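Local coordinates for TPR repeat-containing protein YrrB (Bacillus subtilis, PDB 2Q7F) that may act as an interaction mediator that brings together RNA sulfuration components, RNA processing components and aminoacyl-tRNA synthetases, at residues N157-F163 against Q188-D194; L175-L179 against T202-K206. One frame throughout, in Å; residues are numbered along the deposited sequence.

Contact 1: N157-F163 against Q188-D194; sequences NDTEARF and QDPGHAD
Phe163 and His192 both swing CG anti to the backbone N (chi1 173° and -151°), which brings the two rings together at the junction of TPR repeats 5 and 6. They meet as a T-shaped pair: the imidazole edge faces the phenyl ring, centroids 4.8 Å and planes 56° apart. His192 CE1 stands over the middle of the phenyl face and comes within 3.6 Å of Phe163 CG. The imidazole also serves its own helix, since His192 is the N-cap of helix 193-205 and its ND1 accepts from the backbone N of Ala195, a bond that should fix how far the ring can turn. Farther along the phenyl ring, Asp194 CB rests at 3.7 Å from Phe163 CZ, so the N-cap residue and the second residue of helix 193-205 both pack on it. Thr159 packs beside them. Its CG2 lies 4.1 Å from Asp189 CB, and its OG1 is 3.6 Å from Gln188 CB as the two side chains run past each other in opposite senses. Arg162 reaches beyond this layer, hydrogen-bonding through NH1 to Gln181 and forming a salt bridge with Glu156. Between helix 176-188 and helix 193-205 the chain turns at Asp189, whose OD2 closes an Asx turn with Gly191 N. Helix 159-172 has its own cap, Asp158 OD1, which takes a nearly straight bond from Ala161 N at 2.9 Å.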
loop_
_atom_site.group_PDB
_atom_site.type_symbol
_atom_site.label_atom_id
_atom_site.label_comp_id
_atom_site.label_asym_id
_atom_site.label_seq_id
_atom_site.Cartn_x
_atom_site.Cartn_y
_atom_site.Cartn_z
ATOM N N ASN A 157 8.888 10.334 5.261
ATOM C CA ASN A 157 9.882 10.054 4.222
ATOM C C ASN A 157 9.405 9.076 3.152
ATOM O O ASN A 157 10.004 8.990 2.077
ATOM C CB ASN A 157 11.166 9.508 4.847
ATOM C CG ASN A 157 11.789 10.470 5.830
ATOM O OD1 ASN A 157 12.253 10.064 6.898
ATOM N ND2 ASN A 157 11.803 11.756 5.485
ATOM N N ASP A 158 8.342 8.330 3.458
ATOM C CA ASP A 158 7.805 7.314 2.557
ATOM C C ASP A 158 7.145 7.945 1.329
ATOM O O ASP A 158 5.934 8.155 1.302
ATOM C CB ASP A 158 6.803 6.427 3.311
ATOM C CG ASP A 158 6.314 5.237 2.482
ATOM O OD1 ASP A 158 6.352 5.283 1.227
ATOM O OD2 ASP A 158 5.869 4.247 3.103
ATOM N N THR A 159 7.956 8.229 0.314
ATOM C CA THR A 159 7.492 8.822 -0.948
ATOM C C THR A 159 6.287 8.093 -1.554
ATOM O O THR A 159 5.307 8.728 -1.975
ATOM C CB THR A 159 8.643 8.868 -1.975
ATOM O OG1 THR A 159 9.635 9.793 -1.520
ATOM C CG2 THR A 159 8.156 9.310 -3.344
ATOM N N GLU A 160 6.375 6.764 -1.578
ATOM C CA GLU A 160 5.366 5.905 -2.184
ATOM C C GLU A 160 3.991 6.085 -1.538
ATOM O O GLU A 160 2.983 6.258 -2.238
ATOM C CB GLU A 160 5.807 4.438 -2.097
ATOM C CG GLU A 160 5.620 3.656 -3.386
ATOM C CD GLU A 160 4.242 3.860 -3.992
ATOM O OE1 GLU A 160 4.149 4.510 -5.066
ATOM O OE2 GLU A 160 3.251 3.389 -3.382
ATOM N N ALA A 161 3.960 6.055 -0.206
ATOM C CA ALA A 161 2.738 6.305 0.550
ATOM C C ALA A 161 2.189 7.674 0.216
ATOM O O ALA A 161 1.003 7.829 -0.056
ATOM C CB ALA A 161 2.997 6.197 2.042
ATOM N N ARG A 162 3.068 8.668 0.216
ATOM C CA ARG A 162 2.654 10.044 0.012
ATOM C C ARG A 162 2.045 10.273 -1.372
ATOM O O ARG A 162 1.097 11.046 -1.515
ATOM C CB ARG A 162 3.817 10.990 0.267
ATOM C CG ARG A 162 3.373 12.408 0.482
ATOM C CD ARG A 162 4.550 13.333 0.594
ATOM N NE ARG A 162 5.240 13.139 1.863
ATOM C CZ ARG A 162 4.998 13.837 2.967
ATOM N NH1 ARG A 162 4.085 14.804 2.979
ATOM N NH2 ARG A 162 5.681 13.562 4.063
ATOM N N PHE A 163 2.582 9.595 -2.382
ATOM C CA PHE A 163 2.014 9.676 -3.719
ATOM C C PHE A 163 0.621 9.039 -3.787
ATOM O O PHE A 163 -0.263 9.534 -4.497
ATOM C CB PHE A 163 2.951 9.045 -4.754
ATOM C CG PHE A 163 2.350 8.941 -6.131
ATOM C CD1 PHE A 163 2.022 10.083 -6.852
ATOM C CD2 PHE A 163 2.101 7.701 -6.700
ATOM C CE1 PHE A 163 1.449 9.980 -8.116
ATOM C CE2 PHE A 163 1.530 7.595 -7.967
ATOM C CZ PHE A 163 1.204 8.732 -8.674
ATOM N N GLN A 188 11.195 15.132 -2.501
ATOM C CA GLN A 188 11.973 13.939 -2.171
ATOM C C GLN A 188 12.462 13.225 -3.430
ATOM O O GLN A 188 13.649 12.923 -3.555
ATOM C CB GLN A 188 11.166 12.994 -1.276
ATOM C CG GLN A 188 10.876 13.573 0.104
ATOM C CD GLN A 188 9.695 12.921 0.795
ATOM O OE1 GLN A 188 9.662 11.704 0.998
ATOM N NE2 GLN A 188 8.719 13.738 1.177
ATOM N N ASP A 189 11.547 12.974 -4.364
ATOM C CA ASP A 189 11.876 12.300 -5.617
ATOM C C ASP A 189 11.543 13.228 -6.791
ATOM O O ASP A 189 10.383 13.345 -7.181
ATOM C CB ASP A 189 11.131 10.951 -5.711
ATOM C CG ASP A 189 11.496 10.133 -6.962
ATOM O OD1 ASP A 189 10.861 9.075 -7.170
ATOM O OD2 ASP A 189 12.396 10.531 -7.735
ATOM N N PRO A 190 12.565 13.910 -7.345
ATOM C CA PRO A 190 12.330 14.792 -8.495
ATOM C C PRO A 190 12.215 14.039 -9.832
ATOM O O PRO A 190 11.848 14.636 -10.846
ATOM C CB PRO A 190 13.547 15.722 -8.483
ATOM C CG PRO A 190 14.625 14.943 -7.811
ATOM C CD PRO A 190 13.979 13.905 -6.924
ATOM N N GLY A 191 12.517 12.742 -9.823
ATOM C CA GLY A 191 12.376 11.910 -11.012
ATOM C C GLY A 191 10.997 11.284 -11.082
ATOM O O GLY A 191 10.749 10.397 -11.904
ATOM N N HIS A 192 10.098 11.754 -10.218
ATOM C CA HIS A 192 8.756 11.193 -10.101
ATOM C C HIS A 192 7.762 11.817 -11.097
ATOM O O HIS A 192 6.913 12.633 -10.728
ATOM C CB HIS A 192 8.250 11.323 -8.655
ATOM C CG HIS A 192 7.274 10.259 -8.258
ATOM N ND1 HIS A 192 5.960 10.259 -8.673
ATOM C CD2 HIS A 192 7.426 9.154 -7.491
ATOM C CE1 HIS A 192 5.343 9.204 -8.172
ATOM N NE2 HIS A 192 6.210 8.518 -7.451
ATOM N N ALA A 193 7.877 11.411 -12.359
ATOM C CA ALA A 193 7.007 11.904 -13.434
ATOM C C ALA A 193 5.506 11.779 -13.122
ATOM O O ALA A 193 4.743 12.728 -13.350
ATOM C CB ALA A 193 7.342 11.203 -14.753
ATOM N N ASP A 194 5.100 10.615 -12.601
ATOM C CA ASP A 194 3.704 10.340 -12.246
ATOM C C ASP A 194 3.077 11.415 -11.366
ATOM O O ASP A 194 1.936 11.827 -11.602
ATOM C CB ASP A 194 3.583 8.989 -11.545
ATOM C CG ASP A 194 3.671 7.832 -12.502
ATOM O OD1 ASP A 194 3.830 8.086 -13.713
ATOM O OD2 ASP A 194 3.584 6.670 -12.047
#

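Contact 2: L175-L179 against T202-K206; sequences LDEAL and TYAYK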
loop_
_atom_site.group_PDB
_atom_site.type_symbol
_atom_site.label_atom_id
_atom_site.label_comp_id
_atom_site.label_asym_id
_atom_site.label_seq_id
_atom_site.Cartn_x
_atom_site.Cartn_y
_atom_site.Cartn_z
ATOM N N LEU A 175 -8.637 18.816 -3.227
ATOM C CA LEU A 175 -7.692 18.987 -4.339
ATOM C C LEU A 175 -6.428 19.766 -4.012
ATOM O O LEU A 175 -5.391 19.547 -4.630
ATOM C CB LEU A 175 -8.382 19.645 -5.538
ATOM C CG LEU A 175 -9.481 18.833 -6.230
ATOM C CD1 LEU A 175 -10.512 19.769 -6.849
ATOM C CD2 LEU A 175 -8.921 17.860 -7.267
ATOM N N ASP A 176 -6.513 20.685 -3.062
ATOM C CA ASP A 176 -5.376 21.547 -2.744
ATOM C C ASP A 176 -4.385 20.820 -1.855
ATOM O O ASP A 176 -3.171 20.940 -2.031
ATOM C CB ASP A 176 -5.859 22.849 -2.108
ATOM C CG ASP A 176 -7.041 23.438 -2.849
ATOM O OD1 ASP A 176 -8.166 22.921 -2.668
ATOM O OD2 ASP A 176 -6.845 24.392 -3.629
ATOM N N GLU A 177 -4.917 20.047 -0.917
ATOM C CA GLU A 177 -4.119 19.159 -0.076
ATOM C C GLU A 177 -3.484 18.024 -0.893
ATOM O O GLU A 177 -2.452 17.468 -0.499
ATOM C CB GLU A 177 -4.962 18.608 1.082
ATOM C CG GLU A 177 -6.438 18.377 0.744
ATOM C CD GLU A 177 -7.258 19.666 0.751
ATOM O OE1 GLU A 177 -7.394 20.288 1.824
ATOM O OE2 GLU A 177 -7.770 20.059 -0.319
ATOM N N ALA A 178 -4.095 17.693 -2.031
ATOM C CA ALA A 178 -3.510 16.733 -2.966
ATOM C C ALA A 178 -2.225 17.310 -3.529
ATOM O O ALA A 178 -1.182 16.654 -3.512
ATOM C CB ALA A 178 -4.485 16.398 -4.085
ATOM N N LEU A 179 -2.313 18.553 -4.002
ATOM C CA LEU A 179 -1.161 19.295 -4.522
ATOM C C LEU A 179 -0.084 19.483 -3.458
ATOM O O LEU A 179 1.103 19.389 -3.755
ATOM C CB LEU A 179 -1.603 20.644 -5.079
ATOM C CG LEU A 179 -2.529 20.576 -6.292
ATOM C CD1 LEU A 179 -3.292 21.874 -6.410
ATOM C CD2 LEU A 179 -1.773 20.256 -7.591
ATOM N N THR A 202 -4.864 17.382 -11.403
ATOM C CA THR A 202 -5.542 18.037 -10.286
ATOM C C THR A 202 -5.909 19.471 -10.659
ATOM O O THR A 202 -7.059 19.883 -10.490
ATOM C CB THR A 202 -4.694 18.008 -8.986
ATOM O OG1 THR A 202 -4.583 16.659 -8.516
ATOM C CG2 THR A 202 -5.334 18.860 -7.894
ATOM N N TYR A 203 -4.932 20.209 -11.183
ATOM C CA TYR A 203 -5.128 21.599 -11.607
ATOM C C TYR A 203 -6.249 21.754 -12.637
ATOM O O TYR A 203 -6.959 22.759 -12.632
ATOM C CB TYR A 203 -3.828 22.195 -12.153
ATOM C CG TYR A 203 -2.871 22.732 -11.102
ATOM C CD1 TYR A 203 -3.271 23.717 -10.190
ATOM C CD2 TYR A 203 -1.552 22.281 -11.046
ATOM C CE1 TYR A 203 -2.383 24.218 -9.232
ATOM C CE2 TYR A 203 -0.658 22.776 -10.097
ATOM C CZ TYR A 203 -1.077 23.741 -9.197
ATOM O OH TYR A 203 -0.184 24.222 -8.268
ATOM N N ALA A 204 -6.406 20.761 -13.511
ATOM C CA ALA A 204 -7.509 20.735 -14.477
ATOM C C ALA A 204 -8.888 20.797 -13.800
ATOM O O ALA A 204 -9.781 21.517 -14.254
ATOM C CB ALA A 204 -7.400 19.508 -15.367
ATOM N N TYR A 205 -9.043 20.046 -12.709
ATOM C CA TYR A 205 -10.267 20.039 -11.916
ATOM C C TYR A 205 -10.405 21.308 -11.074
ATOM O O TYR A 205 -11.491 21.616 -10.574
ATOM C CB TYR A 205 -10.309 18.794 -11.026
ATOM C CG TYR A 205 -10.757 17.537 -11.744
ATOM C CD1 TYR A 205 -9.916 16.886 -12.650
ATOM C CD2 TYR A 205 -12.021 16.995 -11.515
ATOM C CE1 TYR A 205 -10.328 15.731 -13.313
ATOM C CE2 TYR A 205 -12.441 15.837 -12.170
ATOM C CZ TYR A 205 -11.591 15.216 -13.066
ATOM O OH TYR A 205 -11.999 14.077 -13.717
ATOM N N LYS A 206 -9.297 22.035 -10.922
ATOM C CA LYS A 206 -9.293 23.352 -10.276
ATOM C C LYS A 206 -9.623 24.470 -11.274
ATOM O O LYS A 206 -9.721 25.647 -10.894
ATOM C CB LYS A 206 -7.936 23.626 -9.631
ATOM C CG LYS A 206 -7.723 22.953 -8.289
ATOM C CD LYS A 206 -6.337 23.262 -7.727
ATOM C CE LYS A 206 -6.142 24.743 -7.398
ATOM N NZ LYS A 206 -6.957 25.185 -6.235
#
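Leu179 and Thr202 form the closely packed side of this contact, with the threonine methyl wedged between two leucines. Thr202 CG2 lies 3.7 Å from Leu179 CG and 3.8 Å from Leu175 CD2, and also touches the carbonyl oxygen of Leu175. This methyl is anti to the backbone N, which leaves OG1 to bond with Asn198 O in its own helix. Leu179 CD2 continues the packing onto Tyr203, sitting over one ring face in a CH-pi contact, 3.9 Å from the centroid and 19° off the normal. Such interlocking joins the start of helix 176-188 in TPR 5 to the end of helix 193-205 in TPR 6, two antiparallel neighbours in the tetratricopeptide helix array. Ala170 of helix 159-172 touches Thr202, while helix 211-222 packs on Tyr203. Replacing Leu179 by an alanine would probably leave the Tyr203 face without its methyl partner and open a gap between Thr202 CG2 and Lys206 CD. Toward solvent fewer atoms meet. Tyr205 fits loosely, offering little more than CB, 4.1 Å from Leu175 CD2, and its ring leads away. Lys206 lays CD against Leu179 CD1 at 3.6 Å, then bends at chi3 and chi4 (65° and 69°), so that NZ makes the polar contact of the exposed side, a 2.7 Å salt bridge to Asp176 OD2, approaching on the syn side but tilted out of the carboxylate plane.

The centres of contacts 1 and 2 lie about 17 Å apart, and their nearest atoms are about 6 Å apart without touching. Helix 193-205 belongs to both, supplying its beginning to contact 1 and its end to contact 2. Along the chain the segments alternate: 157-163, 175-179, 188-194, then 202-206. Contact 1 sets the turn leading into helix 193-205, with Asp194 just inside it, against the start of helix 159-172, and contact 2 sets the helix against the one between them, 176-188. It is held near both ends by two successive helices, which would help fix the first helix of TPR 6 relative to TPR 5, consistent with the stacking of repeats that builds the elongated superhelical scaffold of tetratricopeptide proteins.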